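Local structure of protein phosphatase 2C (Toxoplasma gondii, 3D8K) at residues C[178-183]-C[257-262]; C[106-111]-C[265-270]; C[186-191]-C[281-286]. The protein probably removes phosphate from phosphoserine and phosphothreonine residues of other proteins, as a metal-dependent Ser/Thr phosphatase of the PP2C family. All coordinates share one frame; numbering follows the deposited sequence.

From the N terminus, residues 106-111 come first, in a central strand of the six-stranded sheet. Residues 178-183 and 186-191 follow as the two arms of a hairpin at one border of the eight-stranded sheet. Interaction 1 then closes a loop when 257-262, at the edge of the six-stranded sheet, returns to 178-183. Interaction 2 closes the longer loop back to 106-111, with interaction 1 nested inside it. Interaction 3, between 186-191 and helix 279-288, crosses both. Interactions 1 and 2 join the two sheets through the sandwich interior, and interaction 3 fixes a helix on the outer side of the eight-stranded sheet.

Interaction 1 of 3, residues C[178-183]-C[257-262]; sequences CVLKSG and FFAYPG
Ser182 OG, hydrogen-bonded to both Asp263 OD1 and Arg126 NH2, anchors the end of strand 177-182 two residues beyond Leu180, the residue that meets Ala259 and Phe258 across the contact. The other carboxylate oxygen of Asp263, OD2, accepts a bond from Tyr260 N, so one aspartate ties together the ends of two strands, at Ser182, the last residue of 177-182, and at Tyr260, just past 253-259, although no hydrogen bond runs directly between the segments.

The contact itself is apolar and small. Leu180 points from its strand toward 257-262, and with CG roughly anti to the backbone N (chi1 -150°) it brings both methyls to one alanine: Leu180 CD1 lies 4.1 Å from Ala259 CB and Leu180 CD2 4.2 Å from it. Of the two, CD1 alone also nears the backbone, standing 4.2 Å from Phe258 O, a van der Waals approach and not a polar bond. A long branched side chain suits the Leu180 position because it must span the distance between two strands of different sheets. Alanine suits the receiving side because it is small enough for the leucine to close in. Ile168 and Leu323 also pack around that CB. Phe258 has its CB turned to the other side of its strand, where its ring meets Tyr260 CZ in plane at its edge.

Beyond the contact both segments turn at a glycine. Gly183, with phi 67°, leads from strand 177-182 into its hairpin, and Gly262, with phi 106°, takes the chain from 253-259 toward 264-268; positive phi angles like these are readily adopted by a residue without CB. A buried leucine of one sheet resting on an alanine in the edge strand of another is the packing of a beta sandwich, here near the border of the two-sheet core that defines the PP2C fold.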
loop_
_atom_site.group_PDB
_atom_site.type_symbol
_atom_site.label_atom_id
_atom_site.label_comp_id
_atom_site.label_asym_id
_atom_site.label_seq_id
_atom_site.Cartn_x
_atom_site.Cartn_y
_atom_site.Cartn_z
ATOM N N CYS C 178 -33.352 -7.223 -17.105
ATOM C CA CYS C 178 -32.788 -6.435 -16.025
ATOM C C CYS C 178 -33.737 -5.285 -15.681
ATOM O O CYS C 178 -34.044 -4.461 -16.538
ATOM C CB CYS C 178 -31.439 -5.900 -16.486
ATOM S SG CYS C 178 -30.577 -4.922 -15.284
ATOM N N VAL C 179 -34.206 -5.223 -14.438
ATOM C CA VAL C 179 -35.134 -4.159 -14.065
ATOM C C VAL C 179 -34.697 -3.309 -12.879
ATOM O O VAL C 179 -33.995 -3.780 -11.983
ATOM C CB VAL C 179 -36.535 -4.721 -13.757
ATOM C CG1 VAL C 179 -36.918 -5.734 -14.807
ATOM C CG2 VAL C 179 -36.562 -5.334 -12.379
ATOM N N LEU C 180 -35.124 -2.051 -12.882
ATOM C CA LEU C 180 -34.778 -1.125 -11.811
ATOM C C LEU C 180 -35.968 -0.938 -10.880
ATOM O O LEU C 180 -37.074 -0.636 -11.334
ATOM C CB LEU C 180 -34.384 0.239 -12.390
ATOM C CG LEU C 180 -33.368 1.134 -11.657
ATOM C CD1 LEU C 180 -33.817 2.588 -11.724
ATOM C CD2 LEU C 180 -33.217 0.701 -10.212
ATOM N N LYS C 181 -35.748 -1.130 -9.584
ATOM C CA LYS C 181 -36.816 -0.944 -8.606
ATOM C C LYS C 181 -36.604 0.372 -7.891
ATOM O O LYS C 181 -35.477 0.739 -7.551
ATOM C CB LYS C 181 -36.830 -2.047 -7.539
ATOM C CG LYS C 181 -37.532 -3.327 -7.923
ATOM C CD LYS C 181 -37.614 -4.276 -6.731
ATOM C CE LYS C 181 -38.616 -3.804 -5.690
ATOM N NZ LYS C 181 -39.971 -3.555 -6.272
ATOM N N SER C 182 -37.698 1.076 -7.647
ATOM C CA SER C 182 -37.641 2.344 -6.945
ATOM C C SER C 182 -38.980 2.493 -6.244
ATOM O O SER C 182 -40.003 2.766 -6.889
ATOM C CB SER C 182 -37.419 3.490 -7.934
ATOM O OG SER C 182 -36.949 4.653 -7.276
ATOM N N GLY C 183 -38.969 2.288 -4.926
ATOM C CA GLY C 183 -40.187 2.400 -4.146
ATOM C C GLY C 183 -41.155 1.296 -4.521
ATOM O O GLY C 183 -40.919 0.128 -4.215
ATOM N N PHE C 257 -28.889 4.517 -17.210
ATOM C CA PHE C 257 -29.908 5.055 -16.309
ATOM C C PHE C 257 -29.257 5.484 -14.994
ATOM O O PHE C 257 -28.160 5.048 -14.664
ATOM C CB PHE C 257 -30.940 3.990 -15.925
ATOM C CG PHE C 257 -31.754 3.441 -17.069
ATOM C CD1 PHE C 257 -31.158 2.697 -18.087
ATOM C CD2 PHE C 257 -33.143 3.599 -17.082
ATOM C CE1 PHE C 257 -31.923 2.122 -19.088
ATOM C CE2 PHE C 257 -33.912 3.021 -18.084
ATOM C CZ PHE C 257 -33.300 2.281 -19.087
ATOM N N PHE C 258 -29.935 6.331 -14.232
ATOM C CA PHE C 258 -29.415 6.722 -12.930
ATOM C C PHE C 258 -30.433 6.223 -11.921
ATOM O O PHE C 258 -31.603 6.065 -12.245
ATOM C CB PHE C 258 -29.254 8.233 -12.802
ATOM C CG PHE C 258 -30.540 8.975 -12.801
ATOM C CD1 PHE C 258 -31.297 9.081 -13.957
ATOM C CD2 PHE C 258 -31.008 9.559 -11.638
ATOM C CE1 PHE C 258 -32.507 9.757 -13.955
ATOM C CE2 PHE C 258 -32.221 10.239 -11.619
ATOM C CZ PHE C 258 -32.974 10.339 -12.786
ATOM N N ALA C 259 -29.980 5.951 -10.707
ATOM C CA ALA C 259 -30.857 5.463 -9.661
ATOM C C ALA C 259 -30.503 6.184 -8.396
ATOM O O ALA C 259 -29.339 6.463 -8.137
ATOM C CB ALA C 259 -30.668 3.991 -9.458
ATOM N N TYR C 260 -31.521 6.477 -7.603
ATOM C CA TYR C 260 -31.331 7.179 -6.350
ATOM C C TYR C 260 -30.975 6.158 -5.289
ATOM O O TYR C 260 -31.284 4.980 -5.445
ATOM C CB TYR C 260 -32.631 7.899 -5.978
ATOM C CG TYR C 260 -33.010 9.062 -6.883
ATOM C CD1 TYR C 260 -32.199 10.186 -6.971
ATOM C CD2 TYR C 260 -34.210 9.058 -7.610
ATOM C CE1 TYR C 260 -32.561 11.283 -7.755
ATOM C CE2 TYR C 260 -34.589 10.152 -8.396
ATOM C CZ TYR C 260 -33.756 11.268 -8.464
ATOM O OH TYR C 260 -34.115 12.387 -9.218
ATOM N N PRO C 261 -30.276 6.576 -4.216
ATOM C CA PRO C 261 -29.930 5.618 -3.159
ATOM C C PRO C 261 -31.258 5.116 -2.602
ATOM O O PRO C 261 -32.218 5.881 -2.490
ATOM C CB PRO C 261 -29.164 6.469 -2.165
ATOM C CG PRO C 261 -28.457 7.418 -3.037
ATOM C CD PRO C 261 -29.515 7.822 -4.046
ATOM N N GLY C 262 -31.324 3.834 -2.277
ATOM C CA GLY C 262 -32.568 3.288 -1.791
ATOM C C GLY C 262 -33.174 2.439 -2.885
ATOM O O GLY C 262 -34.050 1.619 -2.618
#

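Interaction 2 of 3, residues C[106-111]-C[265-270]; sequences SALIIF and IVAGTA
No flat group takes part where Leu108 and Ile110 meet Ile265 and Ala267: the one aromatic ring of the two segments, that of Phe111, belongs to the other side of its strand, against Ile85 of helix 82-97. Between the two segments themselves only aliphatic branches touch, and their strands run nearly antiparallel (166°) with the axes 9.4 Å apart.

Ala267 is the shared platform. Its CB takes Leu108 CD1 at 4.3 Å and Ile110 CD1 at the same distance of 4.3 Å, so two long side chains from one strand converge on one small residue of the other. Ile110 also touches Ile265, its CD1 standing 4.2 Å from Ile265 CG2. CG1 of Ile110 is anti to the carbonyl carbon (chi1 -51°), and the extended chain beyond it carries CD1 to both partners. The two isoleucines slide past each other in opposite directions. Cys178 of the neighbouring strand 177-182 adds its side chain to Leu108 and Ile110.

Beta-branched residues and leucine suit these strands, being bulky enough to bridge two sheets, while alanine beneath them avoids overcrowding. The centre of the contact lies about 2 Å from the centre of the chain, in the heart of the sandwich. Backbone bonds are made to neighbouring strands within each sheet, so cohesion between the sheets here rests on dispersion forces and the exclusion of water.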
loop_
_atom_site.group_PDB
_atom_site.type_symbol
_atom_site.label_atom_id
_atom_site.label_comp_id
_atom_site.label_asym_id
_atom_site.label_seq_id
_atom_site.Cartn_x
_atom_site.Cartn_y
_atom_site.Cartn_z
ATOM N N SER C 106 -26.170 -16.189 -24.075
ATOM C CA SER C 106 -26.659 -14.819 -24.052
ATOM C C SER C 106 -25.833 -14.129 -23.002
ATOM O O SER C 106 -25.104 -14.772 -22.251
ATOM C CB SER C 106 -28.110 -14.743 -23.614
ATOM O OG SER C 106 -28.191 -14.934 -22.216
ATOM N N ALA C 107 -25.967 -12.817 -22.938
ATOM C CA ALA C 107 -25.213 -12.052 -21.985
ATOM C C ALA C 107 -25.967 -10.834 -21.497
ATOM O O ALA C 107 -26.805 -10.261 -22.198
ATOM C CB ALA C 107 -23.906 -11.624 -22.601
ATOM N N LEU C 108 -25.648 -10.449 -20.273
ATOM C CA LEU C 108 -26.233 -9.284 -19.650
ATOM C C LEU C 108 -25.165 -8.766 -18.703
ATOM O O LEU C 108 -24.758 -9.459 -17.764
ATOM C CB LEU C 108 -27.481 -9.666 -18.876
ATOM C CG LEU C 108 -28.462 -8.517 -18.653
ATOM C CD1 LEU C 108 -29.479 -8.969 -17.614
ATOM C CD2 LEU C 108 -27.750 -7.257 -18.179
ATOM N N ILE C 109 -24.682 -7.561 -18.966
ATOM C CA ILE C 109 -23.656 -6.984 -18.120
ATOM C C ILE C 109 -24.108 -5.678 -17.500
ATOM O O ILE C 109 -24.642 -4.813 -18.178
ATOM C CB ILE C 109 -22.369 -6.738 -18.903
ATOM C CG1 ILE C 109 -21.946 -8.026 -19.619
ATOM C CG2 ILE C 109 -21.296 -6.251 -17.956
ATOM C CD1 ILE C 109 -20.585 -7.963 -20.286
ATOM N N ILE C 110 -23.896 -5.547 -16.199
ATOM C CA ILE C 110 -24.281 -4.338 -15.512
ATOM C C ILE C 110 -23.096 -3.633 -14.868
ATOM O O ILE C 110 -22.379 -4.215 -14.069
ATOM C CB ILE C 110 -25.319 -4.637 -14.424
ATOM C CG1 ILE C 110 -26.463 -5.460 -15.009
ATOM C CG2 ILE C 110 -25.866 -3.351 -13.875
ATOM C CD1 ILE C 110 -27.399 -6.024 -13.970
ATOM N N PHE C 111 -22.894 -2.376 -15.239
ATOM C CA PHE C 111 -21.836 -1.559 -14.669
ATOM C C PHE C 111 -22.538 -0.607 -13.718
ATOM O O PHE C 111 -23.499 0.072 -14.105
ATOM C CB PHE C 111 -21.145 -0.747 -15.754
ATOM C CG PHE C 111 -20.470 -1.583 -16.780
ATOM C CD1 PHE C 111 -19.089 -1.749 -16.762
ATOM C CD2 PHE C 111 -21.212 -2.237 -17.757
ATOM C CE1 PHE C 111 -18.450 -2.556 -17.702
ATOM C CE2 PHE C 111 -20.592 -3.040 -18.695
ATOM C CZ PHE C 111 -19.205 -3.199 -18.670
ATOM N N ILE C 265 -31.573 -3.122 -8.017
ATOM C CA ILE C 265 -31.438 -3.611 -9.381
ATOM C C ILE C 265 -31.718 -5.093 -9.364
ATOM O O ILE C 265 -31.172 -5.831 -8.551
ATOM C CB ILE C 265 -30.041 -3.412 -9.939
ATOM C CG1 ILE C 265 -29.719 -1.939 -10.014
ATOM C CG2 ILE C 265 -29.961 -3.982 -11.351
ATOM C CD1 ILE C 265 -28.317 -1.684 -10.466
ATOM N N VAL C 266 -32.571 -5.533 -10.271
ATOM C CA VAL C 266 -32.913 -6.939 -10.338
ATOM C C VAL C 266 -32.714 -7.520 -11.727
ATOM O O VAL C 266 -33.089 -6.913 -12.729
ATOM C CB VAL C 266 -34.345 -7.148 -9.884
ATOM C CG1 VAL C 266 -34.767 -8.590 -10.126
ATOM C CG2 VAL C 266 -34.442 -6.789 -8.410
ATOM N N ALA C 267 -32.116 -8.703 -11.775
ATOM C CA ALA C 267 -31.841 -9.368 -13.037
ATOM C C ALA C 267 -32.089 -10.859 -12.943
ATOM O O ALA C 267 -32.169 -11.427 -11.858
ATOM C CB ALA C 267 -30.410 -9.102 -13.454
ATOM N N GLY C 268 -32.230 -11.493 -14.097
ATOM C CA GLY C 268 -32.470 -12.920 -14.114
ATOM C C GLY C 268 -32.417 -13.508 -15.511
ATOM O O GLY C 268 -32.664 -12.823 -16.509
ATOM N N THR C 269 -32.086 -14.788 -15.586
ATOM C CA THR C 269 -32.031 -15.472 -16.868
ATOM C C THR C 269 -33.459 -15.562 -17.423
ATOM O O THR C 269 -34.433 -15.382 -16.692
ATOM C CB THR C 269 -31.447 -16.879 -16.692
ATOM O OG1 THR C 269 -32.327 -17.665 -15.884
ATOM C CG2 THR C 269 -30.107 -16.800 -15.993
ATOM N N ALA C 270 -33.585 -15.830 -18.715
ATOM C CA ALA C 270 -34.903 -15.933 -19.331
ATOM C C ALA C 270 -35.819 -16.848 -18.531
ATOM O O ALA C 270 -37.031 -16.683 -18.541
ATOM C CB ALA C 270 -34.768 -16.450 -20.746
#

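Interaction 3 of 3, residues C[186-191]-C[281-286]; sequences AIHLST and AIAAAI
Strand 185-188 and helix 279-288 come closest at Ala186 and Ala283, whose CA atoms are 5.2 Å apart, a separation that suits very small residues. Both point their CB atoms at the other segment, and Ala186 CB meets Ala283 CB at 3.7 Å.

His188, on the same strand, flanks this pair. Its CG is anti to the carbonyl carbon and beside the backbone N (chi1 -65°), which swings the ring toward the helix until His188 NE2 lies 4.0 Å from Ala283 CB. The methyl approaches the imidazole obliquely. Leu143 and Val179 also touch this side chain, so the ring fills ground between strand, loop and helix. Further along the helix, Ile286 rests on Val179, and Ile286 O accepts a hydrogen bond from Lys181 NZ, a long flexible side chain whose amino group would normally be protonated.

Within the helix, Ala285 N bonds to Ala281 O and Ile286 N to Ile282 O. No hydrogen bond joins 186-191 to 281-286: between them the contact is van der Waals alone, of alanine methyls and an imidazole ring, and the Lys181 bond adds polar anchoring of the helix from the next strand.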
loop_
_atom_site.group_PDB
_atom_site.type_symbol
_atom_site.label_atom_id
_atom_site.label_comp_id
_atom_site.label_asym_id
_atom_site.label_seq_id
_atom_site.Cartn_x
_atom_site.Cartn_y
_atom_site.Cartn_z
ATOM N N ALA C 186 -41.346 -0.267 -10.820
ATOM C CA ALA C 186 -40.542 -1.253 -11.524
ATOM C C ALA C 186 -40.269 -0.663 -12.915
ATOM O O ALA C 186 -41.167 -0.101 -13.536
ATOM C CB ALA C 186 -41.309 -2.549 -11.644
ATOM N N ILE C 187 -39.037 -0.780 -13.399
ATOM C CA ILE C 187 -38.691 -0.235 -14.707
ATOM C C ILE C 187 -37.645 -1.064 -15.427
ATOM O O ILE C 187 -36.622 -1.420 -14.849
ATOM C CB ILE C 187 -38.195 1.212 -14.554
ATOM C CG1 ILE C 187 -39.223 2.155 -15.149
ATOM C CG2 ILE C 187 -36.855 1.413 -15.216
ATOM C CD1 ILE C 187 -38.786 3.584 -15.072
ATOM N N HIS C 188 -37.902 -1.366 -16.693
ATOM C CA HIS C 188 -36.978 -2.163 -17.497
ATOM C C HIS C 188 -35.758 -1.370 -17.947
ATOM O O HIS C 188 -35.828 -0.166 -18.193
ATOM C CB HIS C 188 -37.694 -2.732 -18.721
ATOM C CG HIS C 188 -38.769 -3.712 -18.383
ATOM N ND1 HIS C 188 -38.498 -4.974 -17.896
ATOM C CD2 HIS C 188 -40.120 -3.604 -18.409
ATOM C CE1 HIS C 188 -39.634 -5.596 -17.634
ATOM N NE2 HIS C 188 -40.634 -4.785 -17.934
ATOM N N LEU C 189 -34.635 -2.067 -18.053
ATOM C CA LEU C 189 -33.393 -1.452 -18.473
ATOM C C LEU C 189 -32.938 -2.025 -19.801
ATOM O O LEU C 189 -31.986 -1.527 -20.407
ATOM C CB LEU C 189 -32.325 -1.678 -17.404
ATOM C CG LEU C 189 -32.295 -0.658 -16.260
ATOM C CD1 LEU C 189 -33.688 -0.064 -16.014
ATOM C CD2 LEU C 189 -31.739 -1.333 -15.018
ATOM N N SER C 190 -33.634 -3.060 -20.262
ATOM C CA SER C 190 -33.273 -3.695 -21.517
ATOM C C SER C 190 -34.455 -4.302 -22.250
ATOM O O SER C 190 -35.503 -4.561 -21.670
ATOM C CB SER C 190 -32.227 -4.780 -21.269
ATOM O OG SER C 190 -32.731 -5.797 -20.414
ATOM N N THR C 191 -34.268 -4.528 -23.543
ATOM C CA THR C 191 -35.302 -5.119 -24.377
ATOM C C THR C 191 -34.784 -6.492 -24.816
ATOM O O THR C 191 -33.702 -6.595 -25.402
ATOM C CB THR C 191 -35.550 -4.260 -25.622
ATOM O OG1 THR C 191 -35.267 -2.895 -25.313
ATOM C CG2 THR C 191 -37.001 -4.375 -26.074
ATOM N N ALA C 281 -46.571 -7.835 -16.564
ATOM C CA ALA C 281 -46.842 -8.709 -15.431
ATOM C C ALA C 281 -45.564 -8.825 -14.596
ATOM O O ALA C 281 -45.608 -8.765 -13.363
ATOM C CB ALA C 281 -47.294 -10.089 -15.926
ATOM N N ILE C 282 -44.431 -8.978 -15.287
ATOM C CA ILE C 282 -43.117 -9.100 -14.656
ATOM C C ILE C 282 -42.780 -7.859 -13.824
ATOM O O ILE C 282 -42.440 -7.965 -12.648
ATOM C CB ILE C 282 -42.008 -9.315 -15.726
ATOM C CG1 ILE C 282 -42.214 -10.655 -16.437
ATOM C CG2 ILE C 282 -40.636 -9.299 -15.082
ATOM C CD1 ILE C 282 -41.238 -10.925 -17.600
ATOM N N ALA C 283 -42.872 -6.683 -14.433
ATOM C CA ALA C 283 -42.571 -5.454 -13.720
ATOM C C ALA C 283 -43.426 -5.400 -12.466
ATOM O O ALA C 283 -42.952 -5.056 -11.382
ATOM C CB ALA C 283 -42.857 -4.252 -14.601
ATOM N N ALA C 284 -44.696 -5.753 -12.629
ATOM C CA ALA C 284 -45.635 -5.743 -11.522
ATOM C C ALA C 284 -45.083 -6.610 -10.401
ATOM O O ALA C 284 -44.814 -6.118 -9.304
ATOM C CB ALA C 284 -46.992 -6.256 -11.985
ATOM N N ALA C 285 -44.882 -7.890 -10.693
ATOM C CA ALA C 285 -44.362 -8.832 -9.710
ATOM C C ALA C 285 -43.109 -8.317 -9.003
ATOM O O ALA C 285 -43.071 -8.210 -7.775
ATOM C CB ALA C 285 -44.070 -10.163 -10.377
ATOM N N ILE C 286 -42.077 -8.010 -9.776
ATOM C CA ILE C 286 -40.840 -7.517 -9.197
ATOM C C ILE C 286 -41.095 -6.282 -8.344
ATOM O O ILE C 286 -40.322 -5.972 -7.433
ATOM C CB ILE C 286 -39.807 -7.217 -10.303
ATOM C CG1 ILE C 286 -39.320 -8.543 -10.892
ATOM C CG2 ILE C 286 -38.639 -6.416 -9.751
ATOM C CD1 ILE C 286 -38.855 -8.458 -12.322
#